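Local coordinates for protein endo-b-1,4-glucanase (Nasutitermes takasagoensis, PDB 1KS8) that probably hydrolyses internal beta-1,4-glucosidic linkages of cellulose and related beta-glucans, as a family 9 glycoside hydrolase with an (alpha/alpha)6 barrel, at residues D150-T155 / R182-F187; A220-A225 / N229-T234; S237-F242 / G259-L264. One frame throughout, in Å; residues are numbered along the deposited sequence.

Contact 1: D150-T155 / R182-F187; sequences DLAGET and RQLFDF
Ala152 and Thr155, almost one turn apart on helix 150-155, meet Leu184 and Phe187 of helix 182-187. The two axes come within 8.0 Å of each other at 154°, nearly antiparallel, as suits successive helices of an (alpha/alpha)6 barrel. Ala152 sits at the closest backbone pairing, its CA 5.6 Å from that of Leu184. Its methyl points at the partner helix: Ala152 CB lies 3.8 Å from the backbone Leu184 O and 3.9 Å from Phe187 CD2, approaching that ring obliquely. In return, Leu184 CB rests 3.9 Å from Ala152 O, so the small side chain lets each backbone come close to the other. Further along, Thr155 turns its two branches to different tasks. CG2, anti to the backbone N, crosses the end of Leu184 at an oblique slant, with Thr155 CG2 3.7 Å from Leu184 CD1. The hydroxyl folds back instead, and Thr155 OG1 donates to Leu151 O at 2.8 Å. That carbonyl also receives the Thr155 N-H, from the opposite face of its plane. Two donors thus grip the one carbonyl, and the hydroxyl's own bond, which satisfies a buried polar group, holds CG2 against Leu184. Around this interface, Phe113 of strand 113-117 packs on Leu151, Thr155 and Leu184, helix 62-78 brings Ala66 to Thr155, and helix 212-226 lies against Phe185.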
# COMPACT_ATOMS: atom_id res chain seq x y z
N ASP A 150 9.06 -9.62 9.36
CA ASP A 150 8.65 -8.49 8.55
C ASP A 150 7.18 -8.57 8.16
O ASP A 150 6.44 -7.59 8.29
CB ASP A 150 9.54 -8.34 7.30
CG ASP A 150 9.95 -9.67 6.68
OD1 ASP A 150 9.42 -10.74 7.06
OD2 ASP A 150 10.81 -9.64 5.77
N LEU A 151 6.74 -9.73 7.69
CA LEU A 151 5.35 -9.93 7.29
C LEU A 151 4.41 -9.82 8.49
O LEU A 151 3.41 -9.11 8.44
CB LEU A 151 5.18 -11.30 6.64
CG LEU A 151 3.75 -11.73 6.30
CD1 LEU A 151 3.14 -10.78 5.28
CD2 LEU A 151 3.77 -13.15 5.77
N ALA A 152 4.74 -10.52 9.57
CA ALA A 152 3.92 -10.49 10.78
C ALA A 152 3.92 -9.09 11.38
O ALA A 152 2.89 -8.61 11.87
CB ALA A 152 4.44 -11.51 11.80
N GLY A 153 5.08 -8.44 11.35
CA GLY A 153 5.20 -7.10 11.89
C GLY A 153 4.38 -6.07 11.13
O GLY A 153 3.68 -5.26 11.73
N GLU A 154 4.47 -6.09 9.80
CA GLU A 154 3.71 -5.12 9.01
C GLU A 154 2.22 -5.36 9.19
O GLU A 154 1.44 -4.41 9.24
CB GLU A 154 4.08 -5.21 7.53
CG GLU A 154 3.47 -4.09 6.68
CD GLU A 154 3.93 -2.71 7.13
OE1 GLU A 154 5.15 -2.51 7.26
OE2 GLU A 154 3.07 -1.83 7.36
N THR A 155 1.83 -6.62 9.28
CA THR A 155 0.42 -6.95 9.46
C THR A 155 -0.05 -6.48 10.84
O THR A 155 -1.16 -5.96 10.98
CB THR A 155 0.17 -8.46 9.30
OG1 THR A 155 0.65 -8.87 8.00
CG2 THR A 155 -1.32 -8.77 9.39
N ARG A 182 -1.68 -7.52 18.63
CA ARG A 182 -0.78 -7.85 19.73
C ARG A 182 -0.15 -9.22 19.56
O ARG A 182 1.05 -9.40 19.79
CB ARG A 182 -1.53 -7.81 21.06
CG ARG A 182 -2.07 -6.44 21.45
CD ARG A 182 -2.60 -6.46 22.87
NE ARG A 182 -3.13 -5.16 23.29
CZ ARG A 182 -3.49 -4.87 24.53
NH1 ARG A 182 -3.37 -5.78 25.49
NH2 ARG A 182 -3.96 -3.66 24.82
N GLN A 183 -0.96 -10.20 19.16
CA GLN A 183 -0.48 -11.56 18.97
C GLN A 183 0.51 -11.65 17.82
O GLN A 183 1.53 -12.34 17.92
CB GLN A 183 -1.66 -12.50 18.73
CG GLN A 183 -2.69 -12.45 19.85
CD GLN A 183 -3.89 -13.32 19.58
OE1 GLN A 183 -4.33 -13.44 18.44
NE2 GLN A 183 -4.45 -13.91 20.63
N LEU A 184 0.23 -10.97 16.71
CA LEU A 184 1.14 -11.00 15.57
C LEU A 184 2.46 -10.33 15.88
O LEU A 184 3.51 -10.75 15.39
CB LEU A 184 0.48 -10.38 14.34
CG LEU A 184 -0.50 -11.33 13.65
CD1 LEU A 184 -1.34 -10.58 12.64
CD2 LEU A 184 0.29 -12.46 12.98
N PHE A 185 2.44 -9.28 16.71
CA PHE A 185 3.69 -8.62 17.07
C PHE A 185 4.53 -9.57 17.91
O PHE A 185 5.74 -9.68 17.70
CB PHE A 185 3.45 -7.34 17.87
CG PHE A 185 4.72 -6.70 18.35
CD1 PHE A 185 5.59 -6.09 17.44
CD2 PHE A 185 5.10 -6.78 19.68
CE1 PHE A 185 6.81 -5.57 17.86
CE2 PHE A 185 6.32 -6.26 20.11
CZ PHE A 185 7.18 -5.66 19.19
N ASP A 186 3.90 -10.25 18.86
CA ASP A 186 4.61 -11.19 19.71
C ASP A 186 5.23 -12.28 18.85
O ASP A 186 6.38 -12.67 19.05
CB ASP A 186 3.66 -11.80 20.74
CG ASP A 186 3.41 -10.88 21.91
OD1 ASP A 186 2.45 -11.13 22.67
OD2 ASP A 186 4.18 -9.91 22.09
N PHE A 187 4.47 -12.76 17.87
CA PHE A 187 4.95 -13.79 16.96
C PHE A 187 6.18 -13.26 16.20
O PHE A 187 7.22 -13.91 16.14
CB PHE A 187 3.83 -14.18 15.99
CG PHE A 187 4.26 -15.09 14.86
CD1 PHE A 187 5.16 -16.13 15.07
CD2 PHE A 187 3.72 -14.92 13.59
CE1 PHE A 187 5.53 -16.98 14.03
CE2 PHE A 187 4.08 -15.77 12.54
CZ PHE A 187 4.98 -16.80 12.77

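Contact 2: A220-A225 / N229-T234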
# COMPACT_ATOMS: atom_id res chain seq x y z
N ALA A 220 5.78 0.67 17.43
CA ALA A 220 5.34 2.05 17.48
C ALA A 220 3.83 2.16 17.27
O ALA A 220 3.15 2.88 17.99
CB ALA A 220 6.08 2.88 16.44
N TRP A 221 3.31 1.44 16.28
CA TRP A 221 1.88 1.47 16.02
C TRP A 221 1.08 0.88 17.17
O TRP A 221 0.01 1.39 17.51
CB TRP A 221 1.55 0.73 14.71
CG TRP A 221 1.69 1.62 13.51
CD1 TRP A 221 2.68 1.61 12.58
CD2 TRP A 221 0.82 2.70 13.16
NE1 TRP A 221 2.49 2.61 11.66
CE2 TRP A 221 1.35 3.30 12.00
CE3 TRP A 221 -0.36 3.22 13.72
CZ2 TRP A 221 0.74 4.40 11.38
CZ3 TRP A 221 -0.96 4.32 13.10
CH2 TRP A 221 -0.41 4.89 11.94
N LEU A 222 1.59 -0.18 17.79
CA LEU A 222 0.90 -0.78 18.92
C LEU A 222 0.86 0.20 20.09
O LEU A 222 -0.12 0.26 20.81
CB LEU A 222 1.58 -2.08 19.33
CG LEU A 222 1.06 -3.29 18.53
CD1 LEU A 222 1.96 -4.48 18.75
CD2 LEU A 222 -0.37 -3.59 18.95
N TYR A 223 1.93 0.96 20.27
CA TYR A 223 1.95 1.94 21.35
C TYR A 223 0.87 2.99 21.08
O TYR A 223 0.11 3.36 21.97
CB TYR A 223 3.31 2.64 21.44
CG TYR A 223 3.31 3.80 22.41
CD1 TYR A 223 3.01 3.61 23.76
CD2 TYR A 223 3.58 5.10 21.97
CE1 TYR A 223 2.98 4.69 24.65
CE2 TYR A 223 3.55 6.18 22.85
CZ TYR A 223 3.25 5.97 24.19
OH TYR A 223 3.21 7.03 25.06
N ARG A 224 0.81 3.46 19.84
CA ARG A 224 -0.18 4.46 19.47
C ARG A 224 -1.61 3.96 19.68
O ARG A 224 -2.48 4.73 20.08
CB ARG A 224 0.01 4.87 18.00
CG ARG A 224 -0.89 6.01 17.56
CD ARG A 224 -0.62 6.42 16.13
NE ARG A 224 -1.28 7.68 15.82
CZ ARG A 224 -1.02 8.41 14.74
NH1 ARG A 224 -0.12 8.00 13.85
NH2 ARG A 224 -1.65 9.56 14.55
N ALA A 225 -1.83 2.68 19.41
CA ALA A 225 -3.16 2.08 19.54
C ALA A 225 -3.55 1.64 20.94
O ALA A 225 -4.74 1.43 21.22
CB ALA A 225 -3.27 0.89 18.59
N ASN A 229 2.91 1.81 27.46
CA ASN A 229 4.32 2.18 27.42
C ASN A 229 5.29 1.06 27.04
O ASN A 229 6.35 1.33 26.48
CB ASN A 229 4.74 2.78 28.77
CG ASN A 229 4.16 4.17 29.00
OD1 ASN A 229 4.30 4.74 30.08
ND2 ASN A 229 3.52 4.72 27.98
N THR A 230 4.94 -0.19 27.33
CA THR A 230 5.83 -1.30 27.00
C THR A 230 6.19 -1.32 25.52
O THR A 230 7.33 -1.61 25.15
CB THR A 230 5.19 -2.67 27.37
OG1 THR A 230 6.14 -3.71 27.12
CG2 THR A 230 3.95 -2.93 26.54
N TYR A 231 5.22 -0.99 24.67
CA TYR A 231 5.45 -0.97 23.23
C TYR A 231 6.38 0.17 22.82
O TYR A 231 7.21 0.01 21.93
CB TYR A 231 4.12 -0.86 22.49
CG TYR A 231 3.29 -2.13 22.55
CD1 TYR A 231 3.76 -3.32 22.00
CD2 TYR A 231 2.03 -2.14 23.15
CE1 TYR A 231 3.00 -4.49 22.04
CE2 TYR A 231 1.26 -3.30 23.20
CZ TYR A 231 1.75 -4.46 22.64
OH TYR A 231 0.98 -5.61 22.68
N LEU A 232 6.23 1.32 23.47
CA LEU A 232 7.09 2.46 23.16
C LEU A 232 8.53 2.14 23.54
O LEU A 232 9.46 2.41 22.78
CB LEU A 232 6.62 3.70 23.92
CG LEU A 232 7.50 4.95 23.71
CD1 LEU A 232 7.54 5.31 22.23
CD2 LEU A 232 6.94 6.10 24.53
N ASN A 233 8.71 1.56 24.72
CA ASN A 233 10.04 1.20 25.20
C ASN A 233 10.69 0.21 24.24
O ASN A 233 11.86 0.35 23.90
CB ASN A 233 9.95 0.59 26.60
CG ASN A 233 9.56 1.62 27.65
OD1 ASN A 233 9.16 1.26 28.76
ND2 ASN A 233 9.67 2.90 27.31
N THR A 234 9.92 -0.78 23.80
CA THR A 234 10.43 -1.77 22.87
C THR A 234 10.79 -1.09 21.55
O THR A 234 11.87 -1.32 21.00
CB THR A 234 9.39 -2.88 22.61
OG1 THR A 234 9.17 -3.62 23.82
CG2 THR A 234 9.87 -3.83 21.53
O HOH W 1 1.80 6.82 27.84
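Two CH-pi contacts, exchanged between Leu222 and Tyr231 and between Leu232 and Tyr223, dominate the meeting of helices 220-225 and 229-234. Leu222 CB stands over the centre of the Tyr231 ring, 3.6 Å from the centroid and 11° from the ring normal, while the methyl of Thr230 lies toward the rim of the opposite face. From the other helix, Leu232 CB sits likewise over the centre of the Tyr223 ring, 3.6 Å from its centroid. Each helix thus gives one leucine and takes one with its own tyrosine.

Apolar packing adds to these CH-pi contacts. Leu222 CD1 reaches 3.5 Å from Tyr231 CE1, so this leucine slants across the ring from its centre toward the CE1 flank. Between the two rings the tyrosine stems meet directly, Tyr223 CB being 3.7 Å from Tyr231 CB.

The helices form a tight hairpin of the (alpha/alpha)6 barrel, joined by a very short turn. Their axes run 156° apart and approach to 7.6 Å. Helix 171-190 borders the Tyr231 end through Arg182 and touches Leu222 through Phe185, and Thr268 of helix 257-268 lies on Leu232.

Polar contact is confined to the end near the turn. With CG anti to the backbone N (chi1 171°), the Tyr223 ring extends alongside Asn229, both side chains pointing the same way. The amide comes at the ring edge, Asn229 ND2 lying 3.4 Å from Tyr223 CE1. One water bridges the pair: it accepts from Asn229 ND2 at 2.7 Å and is hydrogen-bonded to Tyr223 OH at 3.1 Å.

Contact 3: S237-F242 / G259-L264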
# COMPACT_ATOMS: atom_id res chain seq x y z
N SER A 237 13.94 0.97 22.06
CA SER A 237 15.08 0.12 22.38
C SER A 237 15.59 -0.54 21.10
O SER A 237 16.79 -0.56 20.84
CB SER A 237 14.69 -0.94 23.41
OG SER A 237 14.41 -0.36 24.67
N LEU A 238 14.67 -1.09 20.31
CA LEU A 238 15.05 -1.75 19.07
C LEU A 238 15.57 -0.73 18.05
O LEU A 238 16.48 -1.03 17.28
CB LEU A 238 13.86 -2.52 18.49
CG LEU A 238 13.49 -3.86 19.15
CD1 LEU A 238 14.67 -4.81 19.05
CD2 LEU A 238 13.11 -3.66 20.60
N TYR A 239 14.99 0.46 18.06
CA TYR A 239 15.42 1.51 17.14
C TYR A 239 16.90 1.80 17.36
O TYR A 239 17.67 1.93 16.41
CB TYR A 239 14.59 2.79 17.36
CG TYR A 239 14.93 3.93 16.42
CD1 TYR A 239 16.07 4.71 16.63
CD2 TYR A 239 14.12 4.22 15.33
CE1 TYR A 239 16.39 5.76 15.76
CE2 TYR A 239 14.44 5.26 14.45
CZ TYR A 239 15.57 6.03 14.68
OH TYR A 239 15.89 7.05 13.81
N ASP A 240 17.30 1.89 18.63
CA ASP A 240 18.69 2.16 18.98
C ASP A 240 19.56 0.93 18.73
O ASP A 240 20.65 1.04 18.18
CB ASP A 240 18.81 2.57 20.45
CG ASP A 240 18.11 3.88 20.75
OD1 ASP A 240 18.01 4.73 19.84
OD2 ASP A 240 17.68 4.07 21.91
N GLU A 241 19.08 -0.24 19.14
CA GLU A 241 19.82 -1.48 18.96
C GLU A 241 20.16 -1.72 17.49
O GLU A 241 21.30 -2.04 17.15
CB GLU A 241 18.99 -2.67 19.47
CG GLU A 241 19.76 -3.99 19.49
CD GLU A 241 18.86 -5.20 19.71
OE1 GLU A 241 17.94 -5.12 20.55
OE2 GLU A 241 19.08 -6.23 19.04
N PHE A 242 19.17 -1.54 16.63
CA PHE A 242 19.33 -1.74 15.20
C PHE A 242 19.97 -0.54 14.50
O PHE A 242 20.34 -0.63 13.33
CB PHE A 242 17.96 -2.05 14.57
CG PHE A 242 17.29 -3.27 15.14
CD1 PHE A 242 15.90 -3.41 15.05
CD2 PHE A 242 18.02 -4.29 15.73
CE1 PHE A 242 15.27 -4.55 15.55
CE2 PHE A 242 17.40 -5.43 16.23
CZ PHE A 242 16.02 -5.56 16.13
N GLY A 259 9.23 6.38 7.77
CA GLY A 259 7.91 6.26 8.34
C GLY A 259 8.04 6.07 9.84
O GLY A 259 7.35 6.72 10.62
N VAL A 260 8.95 5.19 10.23
CA VAL A 260 9.20 4.91 11.64
C VAL A 260 9.63 6.18 12.36
O VAL A 260 9.14 6.49 13.45
CB VAL A 260 10.31 3.85 11.81
CG1 VAL A 260 10.76 3.78 13.27
CG2 VAL A 260 9.81 2.49 11.36
N GLN A 261 10.55 6.91 11.75
CA GLN A 261 11.07 8.14 12.33
C GLN A 261 10.04 9.25 12.48
O GLN A 261 9.97 9.89 13.54
CB GLN A 261 12.26 8.61 11.50
CG GLN A 261 13.47 7.71 11.66
CD GLN A 261 14.50 7.87 10.56
OE1 GLN A 261 15.62 7.35 10.66
NE2 GLN A 261 14.13 8.57 9.50
N VAL A 262 9.23 9.49 11.46
CA VAL A 262 8.24 10.55 11.58
C VAL A 262 7.13 10.13 12.54
O VAL A 262 6.53 10.97 13.21
CB VAL A 262 7.65 10.94 10.19
CG1 VAL A 262 6.66 9.90 9.71
CG2 VAL A 262 7.02 12.32 10.26
N LEU A 263 6.89 8.82 12.64
CA LEU A 263 5.87 8.30 13.54
C LEU A 263 6.36 8.46 14.98
O LEU A 263 5.64 8.99 15.83
CB LEU A 263 5.61 6.81 13.26
CG LEU A 263 4.21 6.23 13.47
CD1 LEU A 263 4.34 4.73 13.69
CD2 LEU A 263 3.51 6.87 14.65
N LEU A 264 7.58 8.01 15.26
CA LEU A 264 8.14 8.13 16.60
C LEU A 264 8.31 9.59 17.01
O LEU A 264 8.20 9.92 18.19
CB LEU A 264 9.47 7.38 16.70
CG LEU A 264 9.36 5.86 16.80
CD1 LEU A 264 10.74 5.23 16.77
CD2 LEU A 264 8.63 5.48 18.09
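Tyr239 alone carries the side of helix 237-241 in this contact, reaching Val260, Gln261 and Leu264 of helix 259-264. Both helices belong to the (alpha/alpha)6 barrel. Here their axes stay 12.6 Å apart and run 137° to one another, so the gap is bridged by a long side chain rather than by close backbones. A first torsion of -178° sets the phenol ring opposite the backbone N and sends it across to the other helix.

Apolar contact falls on one margin of the ring. Val260 CG1 lies at the edge, in the ring plane, 4.0 Å from Tyr239 CD2. Leu264 CD1 approaches the same Tyr239 CD2 obliquely, at 3.8 Å, and both aliphatic chains run past the tyrosine in the opposite direction. Farther out, the methylene Gln261 CG sits in plane at the edge, 3.8 Å from Tyr239 CE2. Tyr273 of helix 271-286 adds an edge-to-face ring contact with Tyr239, and Leu244 packs on both Tyr239 and Val260.

Polar contact is limited to the tip of the phenol, where Tyr239 OH lies 3.2 Å from Gln261 OE1. Cut back to an alanine, Tyr239 would no longer reach across, which is likely to open a gap beside Val260 and Leu264 and deprive the Gln261 amide of its phenolic neighbour. Gln261 crosses the tyrosine at about a right angle, its amide plane turned 54° from the ring.

How the contacts relate
The three contacts follow one another along the chain and around one side of the barrel. Contacts 1 and 2 have centres 13 Å apart and touch through Phe185 CB and Leu222 CD1, 3.3 Å from each other. Contacts 2 and 3 share helix 229-241, with centres 11 Å apart, and Leu263 CD1 packs 3.5 Å from Trp221 NE1. Contacts 1 and 3 do not touch. The calcium site made by Asp210, Asp213, Glu214 and Asp254, empty in this model, lies near: between side chains, Val260 is about 5 Å from Asp213, Thr155 about 8 Å from Glu214, and Leu222 about 11 Å from Glu214.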